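Local coordinates for carbon dioxide concentrating mechanism protein (Nostoc sp., PDB 4N8X) that probably forms the pentameric vertices of the carboxysome shell, inserting into the otherwise flat hexagonal protein layer and inducing its curvature, at residues M1-V6 with Q28-E33; E54-S59 with A77-I82. All blocks are in the same frame, centred on the assembly; numbering follows the deposited sequence.

Contact 1: residues M1-V6 with Q28-E33; sequences MQIAKV and QLVDEE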
ATOM      1  N   MET A   1       4.908  10.680   2.865  1.00 15.68           N
ATOM      2  CA  MET A   1       6.257  10.218   3.101  1.00 14.37           C
ATOM      3  C   MET A   1       6.477   9.930   4.576  1.00 18.09           C
ATOM      4  O   MET A   1       5.892  10.576   5.421  1.00 20.63           O
ATOM      5  CB  MET A   1       7.250  11.301   2.675  1.00 16.63           C
ATOM      6  CG  MET A   1       7.327  11.529   1.154  1.00 20.80           C
ATOM      7  SD  MET A   1       5.878  12.359   0.494  1.00 28.29           S
ATOM      8  CE  MET A   1       6.172  14.114   0.896  1.00 30.28           C
ATOM      9  N   GLN A   2       7.343   8.969   4.876  1.00 14.00           N
ATOM     10  CA  GLN A   2       7.705   8.664   6.247  1.00 17.30           C
ATOM     11  C   GLN A   2       9.058   9.256   6.555  1.00 16.20           C
ATOM     12  O   GLN A   2       9.883   9.446   5.663  1.00 17.26           O
ATOM     13  CB  GLN A   2       7.722   7.127   6.486  1.00 22.87           C
ATOM     14  CG  GLN A   2       6.308   6.451   6.492  1.00 24.68           C
ATOM     15  CD  GLN A   2       5.295   7.094   7.477  1.00 22.67           C
ATOM     16  OE1 GLN A   2       5.248   6.751   8.675  1.00 26.89           O
ATOM     17  NE2 GLN A   2       4.457   7.997   6.962  1.00 17.19           N
ATOM     18  N   ILE A   3       9.302   9.492   7.841  1.00 15.54           N
ATOM     19  CA  ILE A   3      10.578   9.986   8.355  1.00 16.51           C
ATOM     20  C   ILE A   3      11.380   8.773   8.808  1.00 18.20           C
ATOM     21  O   ILE A   3      10.831   7.873   9.432  1.00 17.84           O
ATOM     22  CB  ILE A   3      10.303  10.912   9.589  1.00 15.60           C
ATOM     23  CG1 ILE A   3       9.504  12.126   9.148  1.00 17.41           C
ATOM     24  CG2 ILE A   3      11.607  11.406  10.299  1.00 14.44           C
ATOM     25  CD1 ILE A   3       8.793  12.793  10.280  1.00 23.23           C
ATOM     26  N   ALA A   4      12.660   8.724   8.481  1.00 15.95           N
ATOM     27  CA  ALA A   4      13.510   7.611   8.893  1.00 16.24           C
ATOM     28  C   ALA A   4      14.935   8.106   9.121  1.00 16.90           C
ATOM     29  O   ALA A   4      15.271   9.195   8.701  1.00 22.03           O
ATOM     30  CB  ALA A   4      13.478   6.519   7.854  1.00 10.60           C
ATOM     31  N   LYS A   5      15.759   7.302   9.793  1.00 20.49           N
ATOM     32  CA  LYS A   5      17.148   7.655  10.092  1.00 18.58           C
ATOM     33  C   LYS A   5      18.068   6.712   9.327  1.00 16.20           C
ATOM     34  O   LYS A   5      17.870   5.481   9.303  1.00 17.64           O
ATOM     35  CB  LYS A   5      17.396   7.546  11.605  1.00 23.33           C
ATOM     36  CG  LYS A   5      18.795   7.916  12.127  1.00 20.34           C
ATOM     37  CD  LYS A   5      18.906   7.493  13.625  1.00 19.49           C
ATOM     38  CE  LYS A   5      20.250   7.886  14.255  1.00 25.07           C
ATOM     39  NZ  LYS A   5      20.374   7.454  15.710  1.00 26.58           N
ATOM     40  N   VAL A   6      19.059   7.289   8.672  1.00 14.68           N
ATOM     41  CA  VAL A   6      20.031   6.516   7.902  1.00 14.98           C
ATOM     42  C   VAL A   6      20.929   5.752   8.852  1.00 17.28           C
ATOM     43  O   VAL A   6      21.692   6.328   9.623  1.00 19.36           O
ATOM     44  CB  VAL A   6      20.894   7.428   7.008  1.00 15.93           C
ATOM     45  CG1 VAL A   6      21.944   6.597   6.247  1.00 16.50           C
ATOM     46  CG2 VAL A   6      19.986   8.130   5.988  1.00 14.95           C
ATOM     47  N   GLN A  28      15.981   3.311   9.622  1.00 16.27           N
ATOM     48  CA  GLN A  28      15.211   2.986  10.822  1.00 16.61           C
ATOM     49  C   GLN A  28      14.087   3.992  10.883  1.00 17.55           C
ATOM     50  O   GLN A  28      14.337   5.190  10.917  1.00 18.58           O
ATOM     51  CB  GLN A  28      16.106   3.089  12.085  1.00 12.82           C
ATOM     52  CG  GLN A  28      15.355   2.851  13.431  1.00 13.76           C
ATOM     53  CD  GLN A  28      16.249   2.966  14.644  1.00 23.78           C
ATOM     54  OE1 GLN A  28      17.387   3.420  14.536  1.00 22.89           O
ATOM     55  NE2 GLN A  28      15.728   2.572  15.833  1.00 20.83           N
ATOM     56  N   LEU A  29      12.849   3.495  10.903  1.00 19.61           N
ATOM     57  CA  LEU A  29      11.651   4.339  10.870  1.00 23.37           C
ATOM     58  C   LEU A  29      11.490   5.194  12.117  1.00 15.40           C
ATOM     59  O   LEU A  29      11.926   4.824  13.197  1.00 16.09           O
ATOM     60  CB  LEU A  29      10.390   3.483  10.654  1.00 22.30           C
ATOM     61  CG  LEU A  29      10.225   3.084   9.170  1.00 24.58           C
ATOM     62  CD1 LEU A  29      10.284   4.298   8.296  1.00 21.94           C
ATOM     63  CD2 LEU A  29      11.249   2.082   8.682  1.00 23.46           C
ATOM     64  N   VAL A  30      10.875   6.357  11.951  1.00 16.04           N
ATOM     65  CA  VAL A  30      10.612   7.285  13.064  1.00 13.93           C
ATOM     66  C   VAL A  30       9.095   7.417  13.178  1.00 14.54           C
ATOM     67  O   VAL A  30       8.392   7.404  12.146  1.00 15.16           O
ATOM     68  CB  VAL A  30      11.291   8.662  12.797  1.00 14.91           C
ATOM     69  CG1 VAL A  30      10.867   9.721  13.815  1.00 18.30           C
ATOM     70  CG2 VAL A  30      12.838   8.516  12.801  1.00 17.82           C
ATOM     71  N   ASP A  31       8.578   7.509  14.399  1.00 18.96           N
ATOM     72  CA  ASP A  31       7.147   7.735  14.575  1.00 21.12           C
ATOM     73  C   ASP A  31       6.814   9.233  14.594  1.00 24.85           C
ATOM     74  O   ASP A  31       7.693  10.081  14.425  1.00 23.61           O
ATOM     75  CB  ASP A  31       6.558   7.001  15.806  1.00 18.00           C
ATOM     76  CG  ASP A  31       6.928   7.634  17.146  1.00 21.97           C
ATOM     77  OD1 ASP A  31       7.532   8.737  17.201  1.00 22.50           O
ATOM     78  OD2 ASP A  31       6.599   7.021  18.190  1.00 21.95           O
ATOM     79  N   GLU A  32       5.545   9.549  14.804  1.00 19.78           N
ATOM     80  CA  GLU A  32       5.076  10.924  14.636  1.00 23.58           C
ATOM     81  C   GLU A  32       5.723  11.853  15.655  1.00 22.36           C
ATOM     82  O   GLU A  32       5.974  13.019  15.350  1.00 27.08           O
ATOM     83  CB  GLU A  32       3.556  10.976  14.787  1.00 27.64           C
ATOM     84  CG  GLU A  32       2.940  12.295  14.354  1.00 26.64           C
ATOM     85  CD  GLU A  32       2.907  13.314  15.481  1.00 33.06           C
ATOM     86  OE1 GLU A  32       2.988  12.896  16.658  1.00 30.33           O
ATOM     87  OE2 GLU A  32       2.803  14.533  15.192  1.00 34.00           O
ATOM     88  N   GLU A  33       5.962  11.347  16.864  1.00 22.45           N
ATOM     89  CA  GLU A  33       6.518  12.167  17.964  1.00 23.68           C
ATOM     90  C   GLU A  33       8.055  12.269  17.884  1.00 25.98           C
ATOM     91  O   GLU A  33       8.678  12.928  18.711  1.00 26.61           O
ATOM     92  CB  GLU A  33       6.128  11.593  19.326  1.00 25.37           C
ATOM     93  CG  GLU A  33       4.629  11.750  19.713  1.00 36.02           C
ATOM     94  CD  GLU A  33       3.766  10.544  19.308  1.00 35.55           C
ATOM     95  OE1 GLU A  33       2.526  10.590  19.496  1.00 37.97           O
ATOM     96  OE2 GLU A  33       4.322   9.550  18.811  1.00 37.00           O
TER
HETATM   97  O   HOH W   1       7.176   5.453  10.797  1.00 29.76           O
HETATM   98  O   HOH W   2      19.451   4.339  15.965  1.00 30.00           O
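Two neighbouring antiparallel strands of the small CcmL/EutN beta barrel meet here, with Ala4 and Leu29 as a non-hydrogen-bonded pair and Lys5 and Gln28 as a hydrogen-bonded one. Lys5 and Gln28 exchange both backbone bonds, Lys5 N to Gln28 O at 2.8 Å and Gln28 N to Lys5 O at 2.9 Å. Val30 N then reaches back to Ile3 O at 2.9 Å, a more bent bond (147° at the hydrogen). On the Ala4 face, the small methyl of Ala4 fits beside Leu29, whose CD1 lies 3.9 Å from Ala4 CB, and it also touches Ile58. Ile3 and Val30 join branch to branch: with Ile3 CG2 anti to its backbone N (CG1 at chi1 -63°), that methyl is turned onto Val30 CB at 3.7 Å, and two beta-branched residues also favour the extended backbone. Ile3 packs further on Val42 of the second subunit. Gln2 works at this interface too; its NE2 donates to Tyr40 O of that subunit, while a water bridges its OE1 to Val30 O. On the opposite face from Ala4, the extended chains of Lys5, partly exposed, and Gln28 carry amine and amide away from the backbone. Gln28 NE2 is hydrogen-bonded to Leu37 O and OE1 to Arg7 NH2; a second water lies 2.7 Å from Gln28 OE1 and 3.3 Å from Lys5 NZ.

Contact 2: residues E54-S59 with A77-I82; sequences EWVLIS and AAVVAI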
ATOM      1  N   GLU A  54      21.683  10.760   9.536  1.00 24.13           N
ATOM      2  CA  GLU A  54      20.760  11.815   9.130  1.00 20.18           C
ATOM      3  C   GLU A  54      19.320  11.284   9.120  1.00 21.57           C
ATOM      4  O   GLU A  54      19.088  10.096   8.881  1.00 22.98           O
ATOM      5  CB  GLU A  54      21.155  12.341   7.746  1.00 21.30           C
ATOM      6  CG  GLU A  54      22.368  13.265   7.831  1.00 24.58           C
ATOM      7  CD  GLU A  54      22.728  13.925   6.510  1.00 24.36           C
ATOM      8  OE1 GLU A  54      22.644  13.243   5.482  1.00 26.55           O
ATOM      9  OE2 GLU A  54      23.097  15.118   6.509  1.00 29.94           O
ATOM     10  N   TRP A  55      18.372  12.181   9.413  1.00 18.53           N
ATOM     11  CA  TRP A  55      16.955  11.976   9.169  1.00 18.09           C
ATOM     12  C   TRP A  55      16.585  12.357   7.729  1.00 17.17           C
ATOM     13  O   TRP A  55      16.996  13.393   7.199  1.00 16.71           O
ATOM     14  CB  TRP A  55      16.136  12.817  10.159  1.00 20.32           C
ATOM     15  CG  TRP A  55      16.153  12.270  11.579  1.00 23.05           C
ATOM     16  CD1 TRP A  55      17.144  11.536  12.167  1.00 23.63           C
ATOM     17  CD2 TRP A  55      15.120  12.419  12.569  1.00 16.18           C
ATOM     18  NE1 TRP A  55      16.794  11.220  13.482  1.00 25.86           N
ATOM     19  CE2 TRP A  55      15.561  11.749  13.744  1.00 25.26           C
ATOM     20  CE3 TRP A  55      13.881  13.066  12.582  1.00 21.78           C
ATOM     21  CZ2 TRP A  55      14.796  11.703  14.920  1.00 28.92           C
ATOM     22  CZ3 TRP A  55      13.109  13.007  13.768  1.00 25.31           C
ATOM     23  CH2 TRP A  55      13.584  12.335  14.910  1.00 26.89           C
ATOM     24  N   VAL A  56      15.769  11.526   7.109  1.00 14.44           N
ATOM     25  CA  VAL A  56      15.417  11.717   5.723  1.00 13.25           C
ATOM     26  C   VAL A  56      13.918  11.434   5.577  1.00 15.49           C
ATOM     27  O   VAL A  56      13.316  10.830   6.456  1.00 17.19           O
ATOM     28  CB  VAL A  56      16.206  10.733   4.835  1.00 14.64           C
ATOM     29  CG1 VAL A  56      17.703  11.047   4.904  1.00 14.39           C
ATOM     30  CG2 VAL A  56      15.960   9.285   5.297  1.00 15.70           C
ATOM     31  N   LEU A  57      13.337  11.902   4.474  1.00 17.22           N
ATOM     32  CA  LEU A  57      12.009  11.499   4.073  1.00 16.97           C
ATOM     33  C   LEU A  57      12.121  10.380   3.036  1.00 17.79           C
ATOM     34  O   LEU A  57      12.923  10.466   2.098  1.00 18.95           O
ATOM     35  CB  LEU A  57      11.284  12.681   3.455  1.00 17.13           C
ATOM     36  CG  LEU A  57      11.015  13.796   4.430  1.00 19.57           C
ATOM     37  CD1 LEU A  57      10.558  14.995   3.643  1.00 22.09           C
ATOM     38  CD2 LEU A  57       9.877  13.312   5.335  1.00 14.76           C
ATOM     39  N   ILE A  58      11.276   9.372   3.196  1.00 16.33           N
ATOM     40  CA  ILE A  58      11.171   8.253   2.266  1.00 16.18           C
ATOM     41  C   ILE A  58       9.817   8.343   1.539  1.00 17.81           C
ATOM     42  O   ILE A  58       8.786   8.501   2.177  1.00 20.30           O
ATOM     43  CB  ILE A  58      11.151   6.946   3.040  1.00 12.23           C
ATOM     44  CG1 ILE A  58      12.447   6.740   3.865  1.00 14.69           C
ATOM     45  CG2 ILE A  58      11.034   5.748   2.060  1.00 15.30           C
ATOM     46  CD1 ILE A  58      12.414   5.357   4.628  1.00 19.09           C
ATOM     47  N   SER A  59       9.829   8.253   0.206  1.00 16.53           N
ATOM     48  CA  SER A  59       8.610   8.095  -0.576  1.00 17.76           C
ATOM     49  C   SER A  59       8.507   6.643  -0.965  1.00 17.74           C
ATOM     50  O   SER A  59       9.519   6.036  -1.362  1.00 17.05           O
ATOM     51  CB  SER A  59       8.683   8.987  -1.818  1.00 25.54           C
ATOM     52  OG  SER A  59       8.306  10.304  -1.475  1.00 25.01           O
ATOM     53  N   ALA A  77      10.845   2.272  -2.674  1.00 13.81           N
ATOM     54  CA  ALA A  77      11.213   3.184  -1.574  1.00 12.69           C
ATOM     55  C   ALA A  77      12.469   3.931  -1.951  1.00 13.23           C
ATOM     56  O   ALA A  77      13.434   3.317  -2.441  1.00 14.80           O
ATOM     57  CB  ALA A  77      11.407   2.427  -0.203  1.00 12.18           C
ATOM     58  N   ALA A  78      12.396   5.260  -1.838  1.00 17.28           N
ATOM     59  CA  ALA A  78      13.479   6.153  -2.222  1.00 20.23           C
ATOM     60  C   ALA A  78      13.649   7.277  -1.187  1.00 18.22           C
ATOM     61  O   ALA A  78      12.662   7.795  -0.638  1.00 15.57           O
ATOM     62  CB  ALA A  78      13.242   6.730  -3.675  1.00 16.69           C
ATOM     63  N   VAL A  79      14.899   7.662  -0.955  1.00 18.08           N
ATOM     64  CA  VAL A  79      15.199   8.849  -0.178  1.00 18.24           C
ATOM     65  C   VAL A  79      14.929  10.089  -1.027  1.00 13.00           C
ATOM     66  O   VAL A  79      15.397  10.186  -2.144  1.00 14.66           O
ATOM     67  CB  VAL A  79      16.643   8.795   0.350  1.00 20.88           C
ATOM     68  CG1 VAL A  79      17.053  10.130   0.974  1.00 21.43           C
ATOM     69  CG2 VAL A  79      16.779   7.648   1.356  1.00 16.10           C
ATOM     70  N   VAL A  80      14.085  11.013  -0.541  1.00 14.07           N
ATOM     71  CA  VAL A  80      13.761  12.154  -1.373  1.00 16.33           C
ATOM     72  C   VAL A  80      14.244  13.464  -0.781  1.00 16.75           C
ATOM     73  O   VAL A  80      14.336  14.477  -1.478  1.00 17.42           O
ATOM     74  CB  VAL A  80      12.237  12.226  -1.764  1.00 25.21           C
ATOM     75  CG1 VAL A  80      11.802  10.954  -2.471  1.00 24.26           C
ATOM     76  CG2 VAL A  80      11.315  12.476  -0.534  1.00 14.67           C
ATOM     77  N   ALA A  81      14.556  13.455   0.506  1.00 15.12           N
ATOM     78  CA  ALA A  81      14.969  14.696   1.157  1.00 18.48           C
ATOM     79  C   ALA A  81      15.737  14.382   2.432  1.00 20.49           C
ATOM     80  O   ALA A  81      15.476  13.367   3.070  1.00 18.78           O
ATOM     81  CB  ALA A  81      13.729  15.549   1.478  1.00 21.50           C
ATOM     82  N   ILE A  82      16.680  15.253   2.790  1.00 19.10           N
ATOM     83  CA  ILE A  82      17.312  15.211   4.107  1.00 18.24           C
ATOM     84  C   ILE A  82      16.660  16.305   4.969  1.00 19.86           C
ATOM     85  O   ILE A  82      16.533  17.466   4.558  1.00 20.42           O
ATOM     86  CB  ILE A  82      18.832  15.479   4.014  1.00 17.29           C
ATOM     87  CG1 ILE A  82      19.521  14.350   3.247  1.00 16.45           C
ATOM     88  CG2 ILE A  82      19.470  15.708   5.430  1.00 18.78           C
ATOM     89  CD1 ILE A  82      20.867  14.785   2.570  1.00 17.80           C
TER
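With Val56 CG1 anti to its carbonyl carbon (chi1 -65°) and Val79 CG1 anti to its backbone N (chi1 171°), the two valines meet on one face of an antiparallel strand pair in the CcmL beta barrel. They cross at about a right angle, Val79 CG1 lying 4.0 Å from Val56 CB. Compact branched side chains suit this face, where Ile58 and Val79 also reach Leu27 of strand 24-30. A beta bulge interrupts the pairing: Val80 and Ala81 both stand opposite Leu57, and the psi of Val80, -17°, departs from extended values. Leu57 O takes a nearly straight bond from Val80 N at 2.9 Å, whereas Leu57 N gives to Ala81 O, approaching it tilted out of the carbonyl plane. Beyond the bulge Ser59 and Ala78 form a regular hydrogen-bonded pair, Ser59 N to Ala78 O and Ala78 N to Ser59 O, each 3.0 Å. On the other face, Leu57 CD1 touches the methyl of Ala81 at 3.9 Å, and the second subunit covers this side, its Leu24 packing on Leu57 and its Ser12 on the small Ala81. Ser59 OG is hydrogen-bonded to Pro74 O of the same neighbour. At the far end Glu54, its OE1 held by Gly51 N, sets its carboxylate obliquely across the Ile82 side chain, OE1 being 3.7 Å from Ile82 CD1.

In the fold
Along the chain both segments of contact 1 precede those of contact 2, and the centres of the two contacts lie about 9 Å apart in the same antiparallel sheet. Across it the four strands run 24-30, 2-11, 55-60, 77-88, so the two contacts are joined through the pairing of 2-11 with 55-60. Gln2 O meets Ile58 N at 2.8 Å, a probable hydrogen bond, and Met1 packs on Ser59. Contact 2 sits close to the centre of the chain, contact 1 farther out. Both touch the second subunit, and at Ala81 and Ile82 the sheet continues into it. One barrel wall thus serves both the fold of the subunit and the tight pentamer.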